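Local structure of tricorn protease (Thermoplasma acidophilum, 1K32) at residues A[350-361]-A[373-384]. The protein is a serine protease that probably degrades peptides released by the proteasome, with beta-propeller domains thought to gate substrate passage. Numbering follows the deposited sequence.
Sequences AFIHGTREGDFL and KFEENLGNVFAM
Met-384 runs alongside Ile-352 head to tail from the neighbouring sheet, its CG against Ile-352 CD1 (4.0 Å). Its chain bends at chi2 and chi3, which brings the CE methyl to 3.9 Å from Ala-350 CB and also close to Leu-361 CD2. Val-381 CG1 meets Ile-352 CG1, while the CD1 branch of Leu-378 rests in the notch formed by Ile-352 CD1 and Leu-361 CB. Leu-361 and Phe-374 extend in the same direction, with Leu-361 CD1 only 3.3 Å from Phe-374 CE1. A bond from Phe-374 N to Leu-361 O (2.9 Å) holds the pair alongside each other. On the other face of the hairpin, Lys-373 passes its CG by the Phe-351 ring and lays its CD over a face of the His-353 ring; bends at chi3 and chi4 then bring NZ to 3.2 Å from His-353 ND1.

Asp-359 joins the backbones: its N donates to Gly-379 O, and its O receives Leu-378 N in a nearly straight bond (166°). Its OD1 takes Val-381 N (2.8 Å) through the anti lone pair. The same carboxylate forms salt bridges with Arg-339 and Arg-972. Where the chain turns at Glu-375 and Glu-376, a water accepts from Leu-361 N and donates to Glu-376 O, and the Phe-360 ring presents its edge to Glu-375 O, CE2 lying 3.3 Å away. Outer strand 371-373 runs through a loop into strand 381-386, which starts the next four-stranded antiparallel sheet, face-packed on the first: the blade-to-blade step of a beta propeller.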
loop_
_atom_site.group_PDB
_atom_site.type_symbol
_atom_site.label_atom_id
_atom_site.label_comp_id
_atom_site.label_asym_id
_atom_site.label_seq_id
_atom_site.Cartn_x
_atom_site.Cartn_y
_atom_site.Cartn_z
ATOM N N ALA A 350 45.053 -2.533 4.656
ATOM C CA ALA A 350 46.302 -2.436 3.920
ATOM C C ALA A 350 46.272 -1.077 3.215
ATOM O O ALA A 350 45.197 -0.559 2.898
ATOM C CB ALA A 350 46.408 -3.565 2.900
ATOM N N PHE A 351 47.440 -0.492 2.977
ATOM C CA PHE A 351 47.489 0.805 2.320
ATOM C C PHE A 351 48.756 0.995 1.512
ATOM O O PHE A 351 49.757 0.310 1.724
ATOM C CB PHE A 351 47.367 1.932 3.361
ATOM C CG PHE A 351 48.470 1.940 4.394
ATOM C CD1 PHE A 351 49.735 2.447 4.084
ATOM C CD2 PHE A 351 48.249 1.435 5.675
ATOM C CE1 PHE A 351 50.765 2.451 5.037
ATOM C CE2 PHE A 351 49.265 1.433 6.634
ATOM C CZ PHE A 351 50.527 1.942 6.315
ATOM N N ILE A 352 48.694 1.919 0.568
ATOM C CA ILE A 352 49.847 2.250 -0.240
ATOM C C ILE A 352 50.308 3.609 0.271
ATOM O O ILE A 352 49.510 4.554 0.399
ATOM C CB ILE A 352 49.503 2.343 -1.734
ATOM C CG1 ILE A 352 48.992 0.988 -2.236
ATOM C CG2 ILE A 352 50.731 2.785 -2.526
ATOM C CD1 ILE A 352 49.977 -0.144 -2.059
ATOM N N HIS A 353 51.593 3.678 0.605
ATOM C CA HIS A 353 52.224 4.890 1.104
ATOM C C HIS A 353 53.236 5.335 0.054
ATOM O O HIS A 353 54.111 4.560 -0.347
ATOM C CB HIS A 353 52.924 4.609 2.443
ATOM C CG HIS A 353 53.557 5.816 3.057
ATOM N ND1 HIS A 353 54.908 6.067 2.981
ATOM C CD2 HIS A 353 53.013 6.879 3.696
ATOM C CE1 HIS A 353 55.170 7.235 3.543
ATOM N NE2 HIS A 353 54.037 7.749 3.984
ATOM N N GLY A 354 53.103 6.575 -0.398
ATOM C CA GLY A 354 53.995 7.097 -1.405
ATOM C C GLY A 354 54.950 8.124 -0.842
ATOM O O GLY A 354 54.586 8.949 -0.001
ATOM N N THR A 355 56.188 8.053 -1.312
ATOM C CA THR A 355 57.245 8.962 -0.896
ATOM C C THR A 355 57.946 9.400 -2.170
ATOM O O THR A 355 57.589 8.980 -3.266
ATOM C CB THR A 355 58.287 8.261 0.004
ATOM O OG1 THR A 355 58.950 7.231 -0.743
ATOM C CG2 THR A 355 57.620 7.631 1.208
ATOM N N ARG A 356 58.958 10.234 -2.019
ATOM C CA ARG A 356 59.702 10.706 -3.168
ATOM C C ARG A 356 60.388 9.529 -3.881
ATOM O O ARG A 356 60.674 9.607 -5.070
ATOM C CB ARG A 356 60.724 11.748 -2.700
ATOM C CG ARG A 356 61.423 12.506 -3.805
ATOM C CD ARG A 356 62.034 13.794 -3.260
ATOM N NE ARG A 356 63.010 14.367 -4.178
ATOM C CZ ARG A 356 64.228 13.872 -4.365
ATOM N NH1 ARG A 356 65.056 14.452 -5.226
ATOM N NH2 ARG A 356 64.619 12.803 -3.680
ATOM N N GLU A 357 60.620 8.433 -3.164
ATOM C CA GLU A 357 61.287 7.266 -3.751
ATOM C C GLU A 357 60.356 6.325 -4.512
ATOM O O GLU A 357 60.797 5.578 -5.367
ATOM C CB GLU A 357 62.028 6.469 -2.670
ATOM C CG GLU A 357 63.107 7.267 -1.958
ATOM C CD GLU A 357 64.151 7.802 -2.917
ATOM O OE1 GLU A 357 64.957 8.668 -2.511
ATOM O OE2 GLU A 357 64.171 7.353 -4.083
ATOM N N GLY A 358 59.067 6.361 -4.196
ATOM C CA GLY A 358 58.127 5.488 -4.880
ATOM C C GLY A 358 56.989 5.095 -3.970
ATOM O O GLY A 358 56.775 5.734 -2.948
ATOM N N ASP A 359 56.263 4.039 -4.318
ATOM C CA ASP A 359 55.126 3.617 -3.507
ATOM C C ASP A 359 55.440 2.337 -2.756
ATOM O O ASP A 359 56.124 1.453 -3.277
ATOM C CB ASP A 359 53.891 3.434 -4.395
ATOM C CG ASP A 359 53.299 4.766 -4.875
ATOM O OD1 ASP A 359 52.594 4.756 -5.902
ATOM O OD2 ASP A 359 53.524 5.815 -4.232
ATOM N N PHE A 360 54.943 2.245 -1.528
ATOM C CA PHE A 360 55.194 1.081 -0.687
ATOM C C PHE A 360 53.907 0.558 -0.069
ATOM O O PHE A 360 52.927 1.287 0.051
ATOM C CB PHE A 360 56.196 1.443 0.427
ATOM C CG PHE A 360 57.493 2.008 -0.085
ATOM C CD1 PHE A 360 57.584 3.349 -0.473
ATOM C CD2 PHE A 360 58.621 1.195 -0.220
ATOM C CE1 PHE A 360 58.774 3.872 -0.992
ATOM C CE2 PHE A 360 59.815 1.708 -0.737
ATOM C CZ PHE A 360 59.890 3.048 -1.123
ATOM N N LEU A 361 53.911 -0.714 0.317
ATOM C CA LEU A 361 52.752 -1.331 0.945
ATOM C C LEU A 361 52.921 -1.315 2.461
ATOM O O LEU A 361 54.030 -1.455 2.995
ATOM C CB LEU A 361 52.578 -2.774 0.455
ATOM C CG LEU A 361 51.322 -3.599 0.782
ATOM C CD1 LEU A 361 51.304 -3.993 2.248
ATOM C CD2 LEU A 361 50.081 -2.812 0.417
ATOM N N LYS A 373 55.157 -1.033 7.727
ATOM C CA LYS A 373 55.351 -0.707 6.326
ATOM C C LYS A 373 56.467 -1.579 5.800
ATOM O O LYS A 373 57.475 -1.770 6.473
ATOM C CB LYS A 373 55.737 0.763 6.163
ATOM C CG LYS A 373 54.565 1.733 6.163
ATOM C CD LYS A 373 55.034 3.182 6.230
ATOM C CE LYS A 373 56.197 3.464 5.284
ATOM N NZ LYS A 373 55.877 3.186 3.859
ATOM N N PHE A 374 56.283 -2.125 4.607
ATOM C CA PHE A 374 57.305 -2.960 4.014
ATOM C C PHE A 374 58.222 -2.050 3.206
ATOM O O PHE A 374 57.794 -0.997 2.728
ATOM C CB PHE A 374 56.664 -4.022 3.136
ATOM C CG PHE A 374 55.661 -4.869 3.861
ATOM C CD1 PHE A 374 54.307 -4.536 3.849
ATOM C CD2 PHE A 374 56.065 -6.001 4.557
ATOM C CE1 PHE A 374 53.373 -5.321 4.515
ATOM C CE2 PHE A 374 55.132 -6.794 5.228
ATOM C CZ PHE A 374 53.784 -6.451 5.206
ATOM N N GLU A 375 59.481 -2.454 3.057
ATOM C CA GLU A 375 60.457 -1.639 2.345
ATOM C C GLU A 375 60.519 -1.833 0.835
ATOM O O GLU A 375 61.222 -1.094 0.154
ATOM C CB GLU A 375 61.850 -1.872 2.933
ATOM C CG GLU A 375 62.392 -3.272 2.678
ATOM C CD GLU A 375 61.667 -4.335 3.475
ATOM O OE1 GLU A 375 61.908 -5.538 3.224
ATOM O OE2 GLU A 375 60.863 -3.968 4.361
ATOM N N GLU A 376 59.800 -2.819 0.308
ATOM C CA GLU A 376 59.819 -3.065 -1.129
ATOM C C GLU A 376 59.189 -1.915 -1.921
ATOM O O GLU A 376 58.026 -1.568 -1.720
ATOM C CB GLU A 376 59.089 -4.368 -1.447
ATOM C CG GLU A 376 59.743 -5.592 -0.837
ATOM C CD GLU A 376 61.027 -5.981 -1.542
ATOM O OE1 GLU A 376 61.781 -6.799 -0.977
ATOM O OE2 GLU A 376 61.276 -5.479 -2.661
ATOM N N ASN A 377 59.974 -1.326 -2.814
ATOM C CA ASN A 377 59.506 -0.235 -3.653
ATOM C C ASN A 377 58.691 -0.882 -4.766
ATOM O O ASN A 377 59.223 -1.653 -5.562
ATOM C CB ASN A 377 60.704 0.536 -4.221
ATOM C CG ASN A 377 60.298 1.812 -4.957
ATOM O OD1 ASN A 377 61.111 2.711 -5.147
ATOM N ND2 ASN A 377 59.047 1.886 -5.384
ATOM N N LEU A 378 57.400 -0.567 -4.816
ATOM C CA LEU A 378 56.508 -1.150 -5.814
ATOM C C LEU A 378 56.363 -0.294 -7.066
ATOM O O LEU A 378 55.577 -0.623 -7.959
ATOM C CB LEU A 378 55.126 -1.373 -5.196
ATOM C CG LEU A 378 55.093 -2.062 -3.828
ATOM C CD1 LEU A 378 53.674 -2.097 -3.314
ATOM C CD2 LEU A 378 55.660 -3.465 -3.928
ATOM N N GLY A 379 57.118 0.801 -7.129
ATOM C CA GLY A 379 57.038 1.698 -8.267
ATOM C C GLY A 379 55.901 2.675 -8.032
ATOM O O GLY A 379 55.612 3.031 -6.887
ATOM N N ASN A 380 55.264 3.126 -9.107
ATOM C CA ASN A 380 54.137 4.042 -8.983
ATOM C C ASN A 380 52.871 3.187 -9.145
ATOM O O ASN A 380 52.497 2.783 -10.248
ATOM C CB ASN A 380 54.212 5.148 -10.051
ATOM C CG ASN A 380 55.521 5.947 -9.992
ATOM O OD1 ASN A 380 56.004 6.297 -8.916
ATOM N ND2 ASN A 380 56.084 6.250 -11.157
ATOM N N VAL A 381 52.239 2.899 -8.014
ATOM C CA VAL A 381 51.041 2.065 -7.940
ATOM C C VAL A 381 49.748 2.810 -8.284
ATOM O O VAL A 381 49.533 3.947 -7.849
ATOM C CB VAL A 381 50.924 1.455 -6.518
ATOM C CG1 VAL A 381 49.629 0.650 -6.377
ATOM C CG2 VAL A 381 52.147 0.556 -6.243
ATOM N N PHE A 382 48.894 2.173 -9.076
ATOM C CA PHE A 382 47.621 2.788 -9.448
ATOM C C PHE A 382 46.404 1.942 -9.114
ATOM O O PHE A 382 45.272 2.341 -9.398
ATOM C CB PHE A 382 47.616 3.156 -10.932
ATOM C CG PHE A 382 48.450 4.360 -11.241
ATOM C CD1 PHE A 382 49.823 4.242 -11.433
ATOM C CD2 PHE A 382 47.877 5.627 -11.256
ATOM C CE1 PHE A 382 50.616 5.363 -11.630
ATOM C CE2 PHE A 382 48.661 6.755 -11.450
ATOM C CZ PHE A 382 50.040 6.621 -11.638
ATOM N N ALA A 383 46.637 0.786 -8.502
ATOM C CA ALA A 383 45.558 -0.116 -8.109
ATOM C C ALA A 383 46.057 -1.097 -7.054
ATOM O O ALA A 383 47.189 -1.578 -7.123
ATOM C CB ALA A 383 45.024 -0.891 -9.334
ATOM N N MET A 384 45.208 -1.391 -6.079
ATOM C CA MET A 384 45.574 -2.329 -5.028
ATOM C C MET A 384 44.346 -3.033 -4.456
ATOM O O MET A 384 43.302 -2.425 -4.251
ATOM C CB MET A 384 46.333 -1.607 -3.917
ATOM C CG MET A 384 46.928 -2.528 -2.871
ATOM S SD MET A 384 45.806 -2.783 -1.504
ATOM C CE MET A 384 46.299 -1.460 -0.403
HETATM O O HOH W 1 56.289 -2.372 -0.065
#